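Local coordinates for protein exopolygalacturonate lyase (Vibrio vulnificus, PDB 5A29) that probably cleaves pectate chains exolytically by beta-elimination, as a manganese-binding polysaccharide lyase of family 2, at residues 179-182 and 183-187; 298-302 and 303-307; 317-320 and 321-324; 332-335 and 336-340. All coordinates share one frame; numbering follows the deposited sequence.

Contact 1 (179-182 and 183-187); sequences AFWQ and AHVED
The last turn of helix 170-184 ends here beside the manganese site, and the ring of Phe180 meets that of His184 one turn further on. The pair is an offset edge-to-face stack: the edge of Phe180 is directed at the face of His184, the centroids are 5.2 Å apart and the planes stand at 76°. Its closest atoms are Phe180 CD1 and His184 CD2, at 3.4 Å. Phe180 holds CG anti to its backbone N (chi1 177°), which swings the ring along the helix toward the imidazole although its CB starts off away from it. The carbonyl oxygen of Phe180 lies at the imidazole edge, in its plane, 3.2 Å from His184 CD2, and also accepts the backbone N-H of His184. Both imidazole nitrogens are engaged, ND1 with Gly194 O and NE2 with His153 ND1, so the ring's rotation is fixed from both ends. One residue further along, Val185 CG2 packs obliquely against Trp181 CE3 at 3.7 Å. Val185 is the first residue to leave helical angles, yet its N still bonds to Trp181 O at 2.9 Å. One water donates to both Gln182 O and Val185 O, bridging the two carbonyls where the helix ends. The His184 side chain is about 6 Å from those of the manganese ligands Glu154 and His196, near the metal site without binding the metal. Phe180 and Trp181 both pack on helix 234-250, where Trp181 NE1 bonds to Leu240 O, and the indole reaches on to Trp262 and Leu266 of helix 259-272.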
loop_
_atom_site.group_PDB
_atom_site.type_symbol
_atom_site.label_atom_id
_atom_site.label_comp_id
_atom_site.label_asym_id
_atom_site.label_seq_id
_atom_site.Cartn_x
_atom_site.Cartn_y
_atom_site.Cartn_z
ATOM N N ALA A 179 -19.059 7.102 3.285
ATOM C CA ALA A 179 -19.555 5.764 3.606
ATOM C C ALA A 179 -18.438 4.909 4.154
ATOM O O ALA A 179 -18.661 4.084 5.039
ATOM C CB ALA A 179 -20.172 5.078 2.376
ATOM N N PHE A 180 -17.214 5.126 3.658
ATOM C CA PHE A 180 -16.049 4.287 4.106
ATOM C C PHE A 180 -15.846 4.597 5.629
ATOM O O PHE A 180 -15.737 3.714 6.466
ATOM C CB PHE A 180 -14.843 4.775 3.228
ATOM C CG PHE A 180 -13.506 4.124 3.554
ATOM C CD1 PHE A 180 -13.427 2.851 4.090
ATOM C CD2 PHE A 180 -12.340 4.787 3.235
ATOM C CE1 PHE A 180 -12.178 2.215 4.324
ATOM C CE2 PHE A 180 -11.075 4.205 3.473
ATOM C CZ PHE A 180 -10.994 2.925 4.063
ATOM N N TRP A 181 -15.726 5.867 5.962
ATOM C CA TRP A 181 -15.576 6.261 7.386
ATOM C C TRP A 181 -16.778 5.744 8.226
ATOM O O TRP A 181 -16.597 5.136 9.271
ATOM C CB TRP A 181 -15.397 7.770 7.514
ATOM C CG TRP A 181 -13.965 8.221 7.400
ATOM C CD1 TRP A 181 -13.179 8.272 6.227
ATOM C CD2 TRP A 181 -13.128 8.678 8.469
ATOM N NE1 TRP A 181 -11.908 8.739 6.546
ATOM C CE2 TRP A 181 -11.859 9.016 7.897
ATOM C CE3 TRP A 181 -13.335 8.886 9.867
ATOM C CZ2 TRP A 181 -10.823 9.529 8.660
ATOM C CZ3 TRP A 181 -12.299 9.380 10.631
ATOM C CH2 TRP A 181 -11.054 9.722 10.031
ATOM N N GLN A 182 -17.992 5.961 7.734
ATOM C CA GLN A 182 -19.213 5.563 8.491
ATOM C C GLN A 182 -19.245 4.053 8.736
ATOM O O GLN A 182 -19.562 3.589 9.817
ATOM C CB GLN A 182 -20.461 6.092 7.709
ATOM C CG GLN A 182 -21.809 5.523 8.194
ATOM C CD GLN A 182 -22.285 6.213 9.488
ATOM O OE1 GLN A 182 -21.553 6.982 10.077
ATOM N NE2 GLN A 182 -23.494 5.903 9.935
ATOM N N ALA A 183 -18.812 3.241 7.777
ATOM C CA ALA A 183 -18.883 1.818 7.928
ATOM C C ALA A 183 -17.732 1.255 8.715
ATOM O O ALA A 183 -17.843 0.173 9.203
ATOM C CB ALA A 183 -18.933 1.126 6.546
ATOM N N HIS A 184 -16.597 1.928 8.759
ATOM C CA HIS A 184 -15.440 1.287 9.427
ATOM C C HIS A 184 -15.121 1.862 10.800
ATOM O O HIS A 184 -14.511 1.171 11.602
ATOM C CB HIS A 184 -14.211 1.355 8.488
ATOM C CG HIS A 184 -14.365 0.459 7.303
ATOM N ND1 HIS A 184 -13.786 -0.797 7.255
ATOM C CD2 HIS A 184 -15.039 0.624 6.131
ATOM C CE1 HIS A 184 -14.128 -1.379 6.109
ATOM N NE2 HIS A 184 -14.877 -0.542 5.408
ATOM N N VAL A 185 -15.564 3.083 11.093
ATOM C CA VAL A 185 -15.234 3.653 12.438
ATOM C C VAL A 185 -16.278 3.064 13.440
ATOM O O VAL A 185 -17.489 3.271 13.300
ATOM C CB VAL A 185 -15.231 5.191 12.465
ATOM C CG1 VAL A 185 -15.118 5.685 13.921
ATOM C CG2 VAL A 185 -14.039 5.743 11.665
ATOM N N GLU A 186 -15.823 2.242 14.370
ATOM C CA GLU A 186 -16.742 1.597 15.268
ATOM C C GLU A 186 -17.057 2.532 16.445
ATOM O O GLU A 186 -18.091 2.372 17.076
ATOM C CB GLU A 186 -16.129 0.351 15.859
ATOM C CG GLU A 186 -15.968 -0.749 14.819
ATOM C CD GLU A 186 -15.565 -2.078 15.407
ATOM O OE1 GLU A 186 -15.323 -2.155 16.625
ATOM O OE2 GLU A 186 -15.500 -3.054 14.630
ATOM N N ASP A 187 -16.143 3.428 16.785
ATOM C CA ASP A 187 -16.277 4.167 18.058
ATOM C C ASP A 187 -15.647 5.493 17.803
ATOM O O ASP A 187 -14.475 5.562 17.528
ATOM C CB ASP A 187 -15.464 3.404 19.123
ATOM C CG ASP A 187 -15.537 4.013 20.529
ATOM O OD1 ASP A 187 -15.546 5.248 20.725
ATOM O OD2 ASP A 187 -15.429 3.214 21.484
HETATM O O HOH W 1 -19.643 4.864 12.342
#

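Contact 2 (298-302 and 303-307); sequences DKDTN and SKYGD. With SRT (S,R meso-tartaric acid), chain Q.
Asn302 OD1 accepts Lys304 N at 3.1 Å and Asn302 O accepts Tyr305 N at 3.3 Å, in a turn that presents Ser303 to one carboxylate of a bound meso-tartaric acid (chain Q). Ser303 N donates to O11 of this ligand at 2.9 Å, while OG lies only 2.4 Å from O1, too short to be taken at face value. The serine OG sits between its own N and carbonyl carbon (chi1 59°), which places it beside N so that both can face the same carboxylate. Arg308 adds a further bond to this ligand. Two overlapping type I turns, Asn302 to Tyr305 and Ser303 to Gly306, shape the loop. The Lys304 chain runs extended past the Asn302 amide, with CE 3.7 Å from ND2, on its way to a salt bridge with Glu292. Further out, the Asp300 carboxylate stands almost perpendicular to the Tyr305 ring, 83° between planes, with OD2 3.4 Å from CE2. A water joins Asp300 OD2 to Tyr305 OH, and Gln296 N also donates to that carboxylate oxygen. The Ser303 N-H and Arg308, with the serine hydroxyl close by, form a site suited to a carboxylate, as would suit an enzyme that probably acts on polygalacturonate.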
loop_
_atom_site.group_PDB
_atom_site.type_symbol
_atom_site.label_atom_id
_atom_site.label_comp_id
_atom_site.label_asym_id
_atom_site.label_seq_id
_atom_site.Cartn_x
_atom_site.Cartn_y
_atom_site.Cartn_z
ATOM N N ASP A 298 -1.471 -20.717 23.591
ATOM C CA ASP A 298 -0.652 -19.579 23.115
ATOM C C ASP A 298 -0.914 -19.213 21.609
ATOM O O ASP A 298 -0.706 -18.062 21.165
ATOM C CB ASP A 298 0.792 -19.869 23.293
ATOM C CG ASP A 298 1.241 -19.843 24.728
ATOM O OD1 ASP A 298 0.496 -19.357 25.625
ATOM O OD2 ASP A 298 2.390 -20.307 24.959
ATOM N N LYS A 299 -1.371 -20.183 20.829
ATOM C CA LYS A 299 -1.660 -19.943 19.410
ATOM C C LYS A 299 -3.004 -19.343 19.190
ATOM O O LYS A 299 -3.287 -18.876 18.095
ATOM C CB LYS A 299 -1.579 -21.236 18.586
ATOM C CG LYS A 299 -0.212 -21.904 18.640
ATOM C CD LYS A 299 -0.234 -23.116 17.684
ATOM C CE LYS A 299 0.882 -24.080 18.046
ATOM N NZ LYS A 299 0.828 -25.295 17.196
ATOM N N ASP A 300 -3.820 -19.220 20.240
ATOM C CA ASP A 300 -5.154 -18.612 20.056
ATOM C C ASP A 300 -4.961 -17.104 20.288
ATOM O O ASP A 300 -4.818 -16.690 21.415
ATOM C CB ASP A 300 -6.135 -19.246 21.087
ATOM C CG ASP A 300 -7.543 -18.687 21.021
ATOM O OD1 ASP A 300 -7.854 -17.758 20.205
ATOM O OD2 ASP A 300 -8.366 -19.205 21.837
ATOM N N THR A 301 -4.907 -16.300 19.210
ATOM C CA THR A 301 -4.337 -14.930 19.294
ATOM C C THR A 301 -5.418 -13.909 19.047
ATOM O O THR A 301 -5.135 -12.754 18.708
ATOM C CB THR A 301 -3.188 -14.763 18.269
ATOM O OG1 THR A 301 -3.710 -15.142 16.991
ATOM C CG2 THR A 301 -1.955 -15.593 18.689
ATOM N N ASN A 302 -6.688 -14.312 19.246
ATOM C CA ASN A 302 -7.804 -13.352 19.186
ATOM C C ASN A 302 -7.521 -12.170 20.148
ATOM O O ASN A 302 -7.059 -12.372 21.260
ATOM C CB ASN A 302 -9.077 -14.081 19.563
ATOM C CG ASN A 302 -10.332 -13.291 19.268
ATOM O OD1 ASN A 302 -10.484 -12.114 19.620
ATOM N ND2 ASN A 302 -11.288 -13.977 18.695
ATOM N N SER A 303 -7.728 -10.929 19.689
ATOM C CA SER A 303 -7.336 -9.760 20.507
ATOM C C SER A 303 -8.254 -9.622 21.792
ATOM O O SER A 303 -7.928 -8.887 22.707
ATOM C CB SER A 303 -7.474 -8.438 19.707
ATOM O OG SER A 303 -8.819 -8.298 19.275
ATOM N N LYS A 304 -9.334 -10.357 21.854
ATOM C CA LYS A 304 -10.232 -10.279 23.042
ATOM C C LYS A 304 -9.571 -10.852 24.291
ATOM O O LYS A 304 -10.053 -10.587 25.421
ATOM C CB LYS A 304 -11.584 -10.978 22.773
ATOM C CG LYS A 304 -11.424 -12.484 22.649
ATOM C CD LYS A 304 -12.748 -13.163 22.300
ATOM C CE LYS A 304 -12.543 -14.647 22.080
ATOM N NZ LYS A 304 -13.897 -15.257 21.817
ATOM N N TYR A 305 -8.437 -11.556 24.112
ATOM C CA TYR A 305 -7.678 -12.113 25.235
ATOM C C TYR A 305 -6.619 -11.154 25.668
ATOM O O TYR A 305 -5.793 -11.419 26.558
ATOM C CB TYR A 305 -7.079 -13.517 24.894
ATOM C CG TYR A 305 -8.115 -14.531 24.545
ATOM C CD1 TYR A 305 -9.135 -14.855 25.461
ATOM C CD2 TYR A 305 -8.109 -15.196 23.294
ATOM C CE1 TYR A 305 -10.121 -15.757 25.135
ATOM C CE2 TYR A 305 -9.127 -16.072 22.959
ATOM C CZ TYR A 305 -10.113 -16.365 23.890
ATOM O OH TYR A 305 -11.155 -17.230 23.593
ATOM N N GLY A 306 -6.587 -9.999 25.021
ATOM C CA GLY A 306 -5.593 -8.996 25.499
ATOM C C GLY A 306 -4.470 -8.740 24.486
ATOM O O GLY A 306 -4.348 -9.454 23.468
ATOM N N ASP A 307 -3.589 -7.833 24.837
ATOM C CA ASP A 307 -2.534 -7.412 23.917
ATOM C C ASP A 307 -1.626 -8.613 23.602
ATOM O O ASP A 307 -1.144 -9.307 24.515
ATOM C CB ASP A 307 -1.708 -6.318 24.597
ATOM C CG ASP A 307 -0.640 -5.738 23.665
ATOM O OD1 ASP A 307 0.357 -6.421 23.457
ATOM O OD2 ASP A 307 -0.868 -4.613 23.139
HETATM O O1 SRT Q . -8.850 -8.438 16.862
HETATM O O11 SRT Q . -8.185 -10.580 16.840
HETATM C C1 SRT Q . -8.265 -9.443 16.348
HETATM C C2 SRT Q . -7.569 -9.411 15.008
HETATM O O2 SRT Q . -8.220 -10.237 14.055
HETATM C C3 SRT Q . -6.970 -8.146 14.477
HETATM O O3 SRT Q . -5.696 -8.565 14.945
HETATM C C4 SRT Q . -6.912 -8.151 12.929
HETATM O O4 SRT Q . -5.828 -8.540 12.419
HETATM O O41 SRT Q . -7.950 -7.800 12.266
HETATM O O HOH W 2 -10.835 -18.814 21.666
HETATM O O HOH W 3 -4.624 -12.001 22.643
#

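Contact 3 (317-320 and 321-324); sequences LGNI and AREG
Helix 308-317 gives out at Gly318, whose positive phi turns the chain into a tight bend that closes with an inverse gamma turn centred on Ala321. Ala321 N donates to Gly318 O at 3.0 Å. Arg322 N then bonds to Ile320 O at 2.8 Å across the gamma turn, with the strongly bent N-H...O angle of 135° that so small a ring imposes. At the backbone angles of Gly318 glycine is the fitting residue, since the Leu317 carbonyl oxygen lies where a side chain would begin. With CG beside the backbone N (chi1 -66°) and a second bend at chi2 (-62°), the Arg322 chain folds back over the turn. NH1 donates almost straight to Ala321 O at 2.9 Å; the acceptor lies in the guanidinium plane, whereas the donor stands well above the plane of the carbonyl. Asn319 O lies over one face of the same guanidinium, and Arg322 CG approaches that oxygen to 3.7 Å. Leu317 CB and Ala321 CB meet loosely at 4.4 Å. Ile320 O has a second partner in Asn325 ND2, which ties the bend to the chain that follows. The bend lies in the loop between helix 308-317 and helix 331-349: Ala321 packs on Phe313 and Arg322 on Ala310 of the first of these helices, while Arg322 also touches Ser287 of strand 287-288.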
loop_
_atom_site.group_PDB
_atom_site.type_symbol
_atom_site.label_atom_id
_atom_site.label_comp_id
_atom_site.label_asym_id
_atom_site.label_seq_id
_atom_site.Cartn_x
_atom_site.Cartn_y
_atom_site.Cartn_z
ATOM N N LEU A 317 10.305 -9.017 28.283
ATOM C CA LEU A 317 10.638 -7.627 27.915
ATOM C C LEU A 317 9.918 -6.558 28.703
ATOM O O LEU A 317 10.356 -5.424 28.696
ATOM C CB LEU A 317 10.387 -7.404 26.387
ATOM C CG LEU A 317 11.305 -8.200 25.451
ATOM C CD1 LEU A 317 10.966 -7.805 24.039
ATOM C CD2 LEU A 317 12.762 -7.881 25.769
ATOM N N GLY A 318 8.789 -6.874 29.340
ATOM C CA GLY A 318 8.135 -5.871 30.201
ATOM C C GLY A 318 7.197 -4.946 29.437
ATOM O O GLY A 318 6.615 -5.351 28.437
ATOM N N ASN A 319 7.119 -3.686 29.884
ATOM C CA ASN A 319 6.121 -2.756 29.429
ATOM C C ASN A 319 6.304 -2.366 27.937
ATOM O O ASN A 319 5.335 -1.909 27.356
ATOM C CB ASN A 319 6.273 -1.449 30.228
ATOM C CG ASN A 319 5.800 -1.593 31.676
ATOM O OD1 ASN A 319 5.213 -2.605 32.058
ATOM N ND2 ASN A 319 5.978 -0.551 32.439
ATOM N N ILE A 320 7.537 -2.477 27.390
ATOM C CA ILE A 320 7.701 -2.168 25.906
ATOM C C ILE A 320 6.838 -3.146 25.070
ATOM O O ILE A 320 6.432 -2.816 23.943
ATOM C CB ILE A 320 9.180 -2.093 25.478
ATOM C CG1 ILE A 320 9.331 -1.428 24.065
ATOM C CG2 ILE A 320 9.819 -3.497 25.458
ATOM C CD1 ILE A 320 8.835 0.030 24.002
ATOM N N ALA A 321 6.555 -4.361 25.603
ATOM C CA ALA A 321 5.873 -5.383 24.794
ATOM C C ALA A 321 4.380 -5.088 24.735
ATOM O O ALA A 321 3.579 -5.737 25.438
ATOM C CB ALA A 321 6.118 -6.829 25.344
ATOM N N ARG A 322 3.987 -4.144 23.862
ATOM C CA ARG A 322 2.604 -3.892 23.545
ATOM C C ARG A 322 2.580 -3.765 22.025
ATOM O O ARG A 322 3.583 -3.358 21.430
ATOM C CB ARG A 322 2.100 -2.561 24.188
ATOM C CG ARG A 322 2.071 -2.613 25.757
ATOM C CD ARG A 322 1.101 -3.696 26.276
ATOM N NE ARG A 322 1.051 -3.685 27.758
ATOM C CZ ARG A 322 1.957 -4.197 28.596
ATOM N NH1 ARG A 322 3.018 -4.912 28.187
ATOM N NH2 ARG A 322 1.775 -4.017 29.920
ATOM N N GLU A 323 1.437 -4.000 21.441
ATOM C CA GLU A 323 1.375 -4.187 19.942
ATOM C C GLU A 323 1.902 -3.000 19.147
ATOM O O GLU A 323 2.535 -3.180 18.064
ATOM C CB GLU A 323 -0.045 -4.520 19.499
ATOM C CG GLU A 323 -0.449 -5.923 20.000
ATOM C CD GLU A 323 -1.890 -6.269 19.688
ATOM O OE1 GLU A 323 -2.428 -5.909 18.574
ATOM O OE2 GLU A 323 -2.518 -6.979 20.506
ATOM N N GLY A 324 1.585 -1.783 19.621
ATOM C CA GLY A 324 2.045 -0.580 18.861
ATOM C C GLY A 324 3.533 -0.413 18.851
ATOM O O GLY A 324 4.076 0.230 17.949
#

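Contact 4 (332-335 and 336-340); sequences DKSI and VFNNA. With SRT (S,R meso-tartaric acid), chain D; SRT (S,R meso-tartaric acid), chain R.
Lys333 O is gripped by two backbone donors, Phe337 N at 3.0 Å and Asn338 N at 3.1 Å, the second nearly along the C=O axis and the first from above the carbonyl plane. This sharing marks the change from ordinary helical spacing, still present in the straight bond from Val336 N to Asp332 O at 2.8 Å, to a wider pi-type turn. Asn339 N accordingly reaches back five residues to Ser334 O at 2.9 Å. The Lys333 and Phe337 side chains lie side by side, pointing the same way, with CE 3.7 Å from the ring atom CD2. Extended throughout, with CG anti to the backbone N (chi1 -176°), the lysine carries NZ to O4 of one meso-tartaric acid (chain R) at 2.7 Å. Another meso-tartaric acid (chain D) meets a different part of the helix: Asn339 ND2 donates to its O41 at 3.1 Å, while Asn339 OD1 is held by Ser238 and ND2 also bonds to Glu343, fixing the amide's rotation. Val336 packs on Leu363 and Phe366 of helix 353-370. The arrangement is a pi-type turn in helix 331-349, on a stretch whose Lys333 serves one tartaric acid pocket and whose Ile335, Asn339 and Ala340 serve another.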
loop_
_atom_site.group_PDB
_atom_site.type_symbol
_atom_site.label_atom_id
_atom_site.label_comp_id
_atom_site.label_asym_id
_atom_site.label_seq_id
_atom_site.Cartn_x
_atom_site.Cartn_y
_atom_site.Cartn_z
ATOM N N ASP A 332 7.060 -2.397 10.333
ATOM C CA ASP A 332 7.919 -1.261 9.955
ATOM C C ASP A 332 7.583 -0.889 8.503
ATOM O O ASP A 332 7.500 0.257 8.201
ATOM C CB ASP A 332 9.393 -1.600 10.016
ATOM C CG ASP A 332 9.745 -2.920 9.256
ATOM O OD1 ASP A 332 8.964 -3.901 9.293
ATOM O OD2 ASP A 332 10.786 -2.971 8.580
ATOM N N LYS A 333 7.378 -1.870 7.628
ATOM C CA LYS A 333 7.000 -1.527 6.269
ATOM C C LYS A 333 5.720 -0.661 6.197
ATOM O O LYS A 333 5.661 0.287 5.413
ATOM C CB LYS A 333 6.798 -2.790 5.444
ATOM C CG LYS A 333 6.507 -2.465 3.995
ATOM C CD LYS A 333 6.370 -3.731 3.152
ATOM C CE LYS A 333 6.181 -3.364 1.684
ATOM N NZ LYS A 333 5.567 -4.553 1.049
ATOM N N SER A 334 4.662 -1.008 6.927
ATOM C CA SER A 334 3.445 -0.181 6.859
ATOM C C SER A 334 3.711 1.244 7.386
ATOM O O SER A 334 2.996 2.142 6.989
ATOM C CB SER A 334 2.306 -0.750 7.730
ATOM O OG SER A 334 1.990 -2.081 7.237
ATOM N N ILE A 335 4.690 1.404 8.270
ATOM C CA ILE A 335 4.983 2.722 8.863
ATOM C C ILE A 335 5.945 3.513 7.961
ATOM O O ILE A 335 5.620 4.659 7.594
ATOM C CB ILE A 335 5.621 2.557 10.241
ATOM C CG1 ILE A 335 4.597 1.945 11.210
ATOM C CG2 ILE A 335 6.160 3.907 10.756
ATOM C CD1 ILE A 335 5.329 1.464 12.490
ATOM N N VAL A 336 7.119 2.937 7.656
ATOM C CA VAL A 336 8.197 3.714 6.984
ATOM C C VAL A 336 8.117 3.673 5.453
ATOM O O VAL A 336 8.911 4.348 4.785
ATOM C CB VAL A 336 9.638 3.352 7.451
ATOM C CG1 VAL A 336 9.718 3.516 9.003
ATOM C CG2 VAL A 336 10.116 1.979 6.946
ATOM N N PHE A 337 7.245 2.832 4.924
ATOM C CA PHE A 337 7.078 2.774 3.482
ATOM C C PHE A 337 5.649 3.238 3.150
ATOM O O PHE A 337 5.479 4.369 2.677
ATOM C CB PHE A 337 7.362 1.343 2.940
ATOM C CG PHE A 337 7.113 1.206 1.472
ATOM C CD1 PHE A 337 7.824 2.026 0.543
ATOM C CD2 PHE A 337 6.211 0.258 0.989
ATOM C CE1 PHE A 337 7.594 1.883 -0.856
ATOM C CE2 PHE A 337 5.950 0.123 -0.397
ATOM C CZ PHE A 337 6.670 0.930 -1.320
ATOM N N ASN A 338 4.603 2.422 3.424
ATOM C CA ASN A 338 3.282 2.760 2.924
ATOM C C ASN A 338 2.774 4.063 3.530
ATOM O O ASN A 338 2.450 5.008 2.789
ATOM C CB ASN A 338 2.222 1.640 3.194
ATOM C CG ASN A 338 2.648 0.310 2.590
ATOM O OD1 ASN A 338 3.276 -0.468 3.281
ATOM N ND2 ASN A 338 2.487 0.138 1.283
ATOM N N ASN A 339 2.738 4.137 4.851
ATOM C CA ASN A 339 2.099 5.361 5.410
ATOM C C ASN A 339 3.021 6.586 5.244
ATOM O O ASN A 339 2.531 7.725 5.111
ATOM C CB ASN A 339 1.706 5.180 6.850
ATOM C CG ASN A 339 0.924 6.407 7.381
ATOM O OD1 ASN A 339 -0.185 6.713 6.895
ATOM N ND2 ASN A 339 1.549 7.123 8.305
ATOM N N ALA A 340 4.329 6.349 5.239
ATOM C CA ALA A 340 5.243 7.455 4.984
ATOM C C ALA A 340 4.977 8.080 3.602
ATOM O O ALA A 340 4.988 9.300 3.477
ATOM C CB ALA A 340 6.712 6.984 5.087
HETATM O O1 SRT D . 2.307 4.845 11.864
HETATM O O11 SRT D . 3.383 5.865 13.455
HETATM C C1 SRT D . 2.926 5.840 12.304
HETATM C C2 SRT D . 2.939 7.035 11.372
HETATM O O2 SRT D . 2.104 7.907 12.049
HETATM C C3 SRT D . 4.221 7.823 11.010
HETATM O O3 SRT D . 5.352 7.446 11.756
HETATM C C4 SRT D . 4.654 7.808 9.554
HETATM O O4 SRT D . 5.082 8.936 9.184
HETATM O O41 SRT D . 4.550 6.762 8.816
HETATM O O1 SRT R . -0.498 -8.455 4.757
HETATM O O11 SRT R . -0.636 -6.714 3.478
HETATM C C1 SRT R . 0.018 -7.657 3.964
HETATM C C2 SRT R . 1.498 -7.844 3.679
HETATM O O2 SRT R . 1.819 -8.669 2.578
HETATM C C3 SRT R . 2.200 -6.489 3.665
HETATM O O3 SRT R . 2.116 -6.114 5.052
HETATM C C4 SRT R . 3.596 -6.628 3.098
HETATM O O4 SRT R . 3.677 -6.333 1.887
HETATM O O41 SRT R . 4.574 -7.101 3.770
#

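Overall arrangement
Contacts 1 and 4 are buried helical segments, at the end of helix 170-184 and within helix 331-349, and both pack against helix 234-250; contacts 2 and 3 are partly buried loops flanking helix 308-317. Those two loops touch directly: Asp307 OD2 probably accepts a hydrogen bond from Glu323 N at 2.9 Å, tying the start of that helix to the chain beyond its end. Chemistry follows place. Aromatic packing near the manganese site dominates contact 1, polar turns and carboxylate binding contact 2, and backbone bonds with a folded arginine contact 3. Contact 4, its centre about 9 Å from that of the chain, also binds meso-tartaric acid, but from a helix.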